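Local coordinates for protein beta-fructofuranosidase (Arthrobacter, PDB 3WPU) that belongs to the levansucrase/invertase family of the beta-fructosidase clan, carbohydrate-active proteins built on a five-bladed beta-propeller, at residues 166-180 and 241-253. Sequence-based numbering, arbitrary orientation.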
# COMPACT_ATOMS: atom_id res chain seq x y z
N SER A 166 -2.69 7.69 -2.41
CA SER A 166 -1.65 7.73 -3.43
C SER A 166 -1.58 9.17 -3.96
O SER A 166 -2.43 10.01 -3.62
CB SER A 166 -1.97 6.77 -4.58
OG SER A 166 -3.30 6.98 -5.01
N ALA A 167 -0.59 9.48 -4.81
CA ALA A 167 -0.40 10.85 -5.28
C ALA A 167 0.15 10.86 -6.69
O ALA A 167 1.19 10.26 -6.95
CB ALA A 167 0.52 11.62 -4.35
N ARG A 168 -0.61 11.45 -7.61
CA ARG A 168 -0.25 11.50 -9.01
C ARG A 168 0.33 12.86 -9.37
O ARG A 168 -0.24 13.90 -9.01
CB ARG A 168 -1.50 11.22 -9.85
CG ARG A 168 -2.03 9.80 -9.72
CD ARG A 168 -1.20 8.84 -10.55
NE ARG A 168 -1.30 9.23 -11.95
CZ ARG A 168 -2.26 8.85 -12.79
NH1 ARG A 168 -3.19 7.97 -12.44
NH2 ARG A 168 -2.25 9.35 -14.03
N VAL A 169 1.47 12.87 -10.06
CA VAL A 169 2.13 14.13 -10.40
C VAL A 169 1.86 14.46 -11.85
O VAL A 169 1.72 13.57 -12.65
CB VAL A 169 3.64 14.08 -10.10
CG1 VAL A 169 4.37 13.05 -10.94
CG2 VAL A 169 4.29 15.46 -10.19
N SER A 170 1.76 15.75 -12.16
CA SER A 170 1.55 16.23 -13.52
C SER A 170 2.83 16.91 -13.95
O SER A 170 3.66 17.26 -13.12
CB SER A 170 0.41 17.24 -13.55
OG SER A 170 -0.82 16.66 -13.14
N LYS A 171 2.96 17.15 -15.26
CA LYS A 171 4.17 17.76 -15.82
C LYS A 171 4.42 19.18 -15.34
O LYS A 171 5.56 19.63 -15.39
CB LYS A 171 4.11 17.76 -17.36
CG LYS A 171 4.40 16.41 -17.97
CD LYS A 171 4.18 16.41 -19.48
CE LYS A 171 4.48 15.04 -20.08
NZ LYS A 171 4.26 14.98 -21.55
N ASN A 172 3.38 19.88 -14.89
CA ASN A 172 3.51 21.24 -14.34
C ASN A 172 3.83 21.27 -12.84
O ASN A 172 3.84 22.34 -12.23
CB ASN A 172 2.22 22.03 -14.61
CG ASN A 172 0.97 21.32 -14.11
OD1 ASN A 172 1.01 20.61 -13.11
ND2 ASN A 172 -0.14 21.49 -14.83
N GLY A 173 4.09 20.12 -12.23
CA GLY A 173 4.39 20.06 -10.79
C GLY A 173 3.14 19.95 -9.92
O GLY A 173 3.24 19.95 -8.69
N GLU A 174 1.97 19.86 -10.55
CA GLU A 174 0.73 19.68 -9.80
C GLU A 174 0.69 18.26 -9.26
O GLU A 174 1.17 17.31 -9.92
CB GLU A 174 -0.47 19.92 -10.70
CG GLU A 174 -1.83 19.56 -10.12
CD GLU A 174 -2.88 19.53 -11.22
OE1 GLU A 174 -3.08 20.60 -11.84
OE2 GLU A 174 -3.46 18.44 -11.47
N ILE A 175 0.08 18.13 -8.09
CA ILE A 175 -0.12 16.85 -7.45
C ILE A 175 -1.60 16.63 -7.20
O ILE A 175 -2.27 17.47 -6.56
CB ILE A 175 0.64 16.80 -6.11
CG1 ILE A 175 2.16 16.94 -6.34
CG2 ILE A 175 0.31 15.52 -5.37
CD1 ILE A 175 2.95 17.07 -5.05
N LYS A 176 -2.12 15.49 -7.68
CA LYS A 176 -3.45 15.04 -7.29
C LYS A 176 -3.28 14.02 -6.17
O LYS A 176 -2.82 12.89 -6.40
CB LYS A 176 -4.19 14.42 -8.46
CG LYS A 176 -4.56 15.37 -9.57
CD LYS A 176 -5.32 14.61 -10.63
CE LYS A 176 -5.89 15.48 -11.74
NZ LYS A 176 -4.80 15.77 -12.69
N LEU A 177 -3.61 14.45 -4.96
CA LEU A 177 -3.53 13.61 -3.79
C LEU A 177 -4.86 12.86 -3.57
O LEU A 177 -5.89 13.45 -3.25
CB LEU A 177 -3.13 14.45 -2.59
CG LEU A 177 -3.02 13.75 -1.24
CD1 LEU A 177 -2.03 12.60 -1.30
CD2 LEU A 177 -2.63 14.75 -0.17
N PHE A 178 -4.85 11.57 -3.84
CA PHE A 178 -5.99 10.70 -3.56
C PHE A 178 -5.82 10.16 -2.15
O PHE A 178 -4.80 9.61 -1.85
CB PHE A 178 -6.07 9.57 -4.56
CG PHE A 178 -6.36 10.04 -5.96
CD1 PHE A 178 -7.66 10.24 -6.39
CD2 PHE A 178 -5.32 10.38 -6.81
CE1 PHE A 178 -7.93 10.71 -7.68
CE2 PHE A 178 -5.58 10.85 -8.09
CZ PHE A 178 -6.89 11.02 -8.51
N PHE A 179 -6.82 10.31 -1.32
CA PHE A 179 -6.70 9.85 0.06
C PHE A 179 -8.04 9.42 0.64
O PHE A 179 -9.06 9.47 -0.01
CB PHE A 179 -6.02 10.92 0.91
CG PHE A 179 -6.86 12.15 1.16
CD1 PHE A 179 -7.44 12.39 2.41
CD2 PHE A 179 -7.09 13.08 0.14
CE1 PHE A 179 -8.22 13.52 2.64
CE2 PHE A 179 -7.87 14.21 0.36
CZ PHE A 179 -8.43 14.42 1.61
N THR A 180 -8.00 8.92 1.86
CA THR A 180 -9.18 8.50 2.56
C THR A 180 -9.50 9.54 3.61
O THR A 180 -8.72 9.75 4.55
CB THR A 180 -9.03 7.11 3.19
OG1 THR A 180 -8.43 6.18 2.27
CG2 THR A 180 -10.39 6.57 3.68
N PHE A 241 -18.34 -1.39 11.47
CA PHE A 241 -16.89 -1.35 11.35
C PHE A 241 -16.41 -1.81 9.99
O PHE A 241 -15.30 -2.34 9.85
CB PHE A 241 -16.27 -2.17 12.46
CG PHE A 241 -16.63 -1.67 13.83
CD1 PHE A 241 -16.21 -0.42 14.24
CD2 PHE A 241 -17.43 -2.43 14.68
CE1 PHE A 241 -16.56 0.07 15.50
CE2 PHE A 241 -17.77 -1.95 15.94
CZ PHE A 241 -17.34 -0.70 16.34
N PHE A 242 -17.23 -1.55 8.98
CA PHE A 242 -16.86 -1.78 7.60
C PHE A 242 -15.56 -1.09 7.22
O PHE A 242 -15.23 -0.06 7.78
CB PHE A 242 -17.97 -1.32 6.64
CG PHE A 242 -18.08 0.19 6.46
CD1 PHE A 242 -17.82 0.76 5.22
CD2 PHE A 242 -18.49 1.03 7.50
CE1 PHE A 242 -17.97 2.12 5.03
CE2 PHE A 242 -18.61 2.40 7.32
CZ PHE A 242 -18.36 2.95 6.07
N ASN A 243 -14.85 -1.69 6.27
CA ASN A 243 -13.62 -1.16 5.70
C ASN A 243 -13.88 -0.53 4.35
O ASN A 243 -14.59 -1.10 3.54
CB ASN A 243 -12.62 -2.30 5.54
CG ASN A 243 -12.34 -3.01 6.85
OD1 ASN A 243 -12.64 -4.19 7.04
ND2 ASN A 243 -11.76 -2.28 7.76
N PHE A 244 -13.27 0.62 4.11
CA PHE A 244 -13.43 1.35 2.83
C PHE A 244 -12.36 2.41 2.80
O PHE A 244 -12.47 3.41 3.50
CB PHE A 244 -14.83 1.96 2.68
CG PHE A 244 -15.09 2.52 1.30
CD1 PHE A 244 -15.53 1.72 0.27
CD2 PHE A 244 -14.88 3.87 1.06
CE1 PHE A 244 -15.71 2.25 -1.00
CE2 PHE A 244 -15.09 4.41 -0.19
CZ PHE A 244 -15.51 3.59 -1.22
N ARG A 245 -11.28 2.15 2.10
CA ARG A 245 -10.12 3.04 2.13
C ARG A 245 -9.04 2.67 1.13
O ARG A 245 -9.15 1.64 0.45
CB ARG A 245 -9.50 3.03 3.57
CG ARG A 245 -9.07 1.68 4.09
CD ARG A 245 -8.45 1.85 5.48
NE ARG A 245 -8.13 0.58 6.10
CZ ARG A 245 -8.96 -0.20 6.77
NH1 ARG A 245 -10.23 0.15 6.97
NH2 ARG A 245 -8.51 -1.33 7.30
N ASP A 246 -8.04 3.54 1.06
CA ASP A 246 -6.73 3.30 0.42
C ASP A 246 -6.79 3.30 -1.13
O ASP A 246 -6.45 2.29 -1.74
CB ASP A 246 -6.12 1.97 0.85
CG ASP A 246 -5.94 1.83 2.37
OD1 ASP A 246 -6.01 2.84 3.08
OD2 ASP A 246 -5.82 0.64 2.84
N PRO A 247 -7.13 4.45 -1.74
CA PRO A 247 -7.20 4.53 -3.22
C PRO A 247 -5.81 4.53 -3.88
O PRO A 247 -4.92 5.32 -3.50
CB PRO A 247 -7.88 5.88 -3.46
CG PRO A 247 -7.49 6.69 -2.28
CD PRO A 247 -7.58 5.72 -1.14
N PHE A 248 -5.64 3.68 -4.89
CA PHE A 248 -4.45 3.62 -5.74
C PHE A 248 -4.92 3.71 -7.20
O PHE A 248 -5.66 2.84 -7.63
CB PHE A 248 -3.72 2.28 -5.51
CG PHE A 248 -2.58 2.03 -6.48
CD1 PHE A 248 -1.30 2.47 -6.19
CD2 PHE A 248 -2.79 1.37 -7.70
CE1 PHE A 248 -0.24 2.26 -7.06
CE2 PHE A 248 -1.73 1.14 -8.56
CZ PHE A 248 -0.46 1.60 -8.27
N THR A 249 -4.48 4.74 -7.93
CA THR A 249 -4.91 4.97 -9.34
C THR A 249 -3.83 4.59 -10.33
O THR A 249 -2.64 4.61 -10.01
CB THR A 249 -5.37 6.42 -9.61
OG1 THR A 249 -4.25 7.31 -9.79
CG2 THR A 249 -6.34 6.93 -8.54
N PHE A 250 -4.24 4.29 -11.58
CA PHE A 250 -3.30 3.78 -12.53
C PHE A 250 -3.97 3.72 -13.90
O PHE A 250 -5.19 3.77 -13.98
CB PHE A 250 -2.85 2.35 -12.19
CG PHE A 250 -3.98 1.38 -12.04
CD1 PHE A 250 -4.35 0.54 -13.09
CD2 PHE A 250 -4.73 1.30 -10.85
CE1 PHE A 250 -5.38 -0.37 -12.95
CE2 PHE A 250 -5.76 0.40 -10.71
CZ PHE A 250 -6.09 -0.43 -11.77
N GLU A 251 -3.13 3.65 -14.92
CA GLU A 251 -3.57 3.25 -16.24
C GLU A 251 -3.22 1.78 -16.44
O GLU A 251 -2.10 1.34 -16.14
CB GLU A 251 -2.86 4.08 -17.30
CG GLU A 251 -3.35 3.81 -18.72
CD GLU A 251 -2.54 4.56 -19.76
OE1 GLU A 251 -1.38 4.19 -20.00
OE2 GLU A 251 -3.08 5.49 -20.36
N ASP A 252 -4.17 1.05 -16.99
CA ASP A 252 -3.99 -0.33 -17.41
C ASP A 252 -3.45 -0.31 -18.84
O ASP A 252 -4.09 0.29 -19.70
CB ASP A 252 -5.35 -1.01 -17.36
CG ASP A 252 -5.32 -2.45 -17.80
OD1 ASP A 252 -4.23 -3.04 -17.98
OD2 ASP A 252 -6.43 -2.98 -17.96
N PRO A 253 -2.30 -0.96 -19.10
CA PRO A 253 -1.77 -1.00 -20.47
C PRO A 253 -2.79 -1.55 -21.48
O PRO A 253 -2.80 -1.15 -22.67
CB PRO A 253 -0.54 -1.92 -20.35
CG PRO A 253 -0.12 -1.82 -18.92
CD PRO A 253 -1.37 -1.57 -18.13
O HOH W 1 -2.80 7.26 -7.62
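The CG2 methyl of Thr249 sits almost exactly over the centre of the Phe178 ring, a CH-pi contact 3.9 Å from the centroid and 5° off the ring normal. The same threonine turns its hydroxyl to Arg168, whose chain folds back at chi2 (-78°) and chi3. This bend brings NH1 to 2.9 Å from Thr249 OG1, with the oxygen tilted somewhat from the guanidinium plane. A water joins Thr249 OG1 and Thr249 N to Ser166 OG. The Ser166 hydroxyl in turn donates to Pro247 O at 2.8 Å, from above the carbonyl plane. Pro247 lays its CG against Phe178 CB. At the other end, Asp246 N donates to Thr180 OG1 over 2.9 Å in a nearly straight bond (179°). That hydroxyl also bonds to Ser164 O. Asp246 OD2 is hydrogen-bonded to Arg339 N, and OD1 to a glycerol, probably from the crystallisation liquor. No backbone-to-backbone hydrogen bond links the two segments. Bonds with a side chain on at least one side, and one water, instead join the hairpin of strands 159-169 and 174-184 to strand 245-250, an outermost strand of its own sheet. Arg245-Asp246-Pro247 matches the RDP motif of this family, and the sheet-to-sheet packing fits neighbouring blades of its five-bladed beta-propeller.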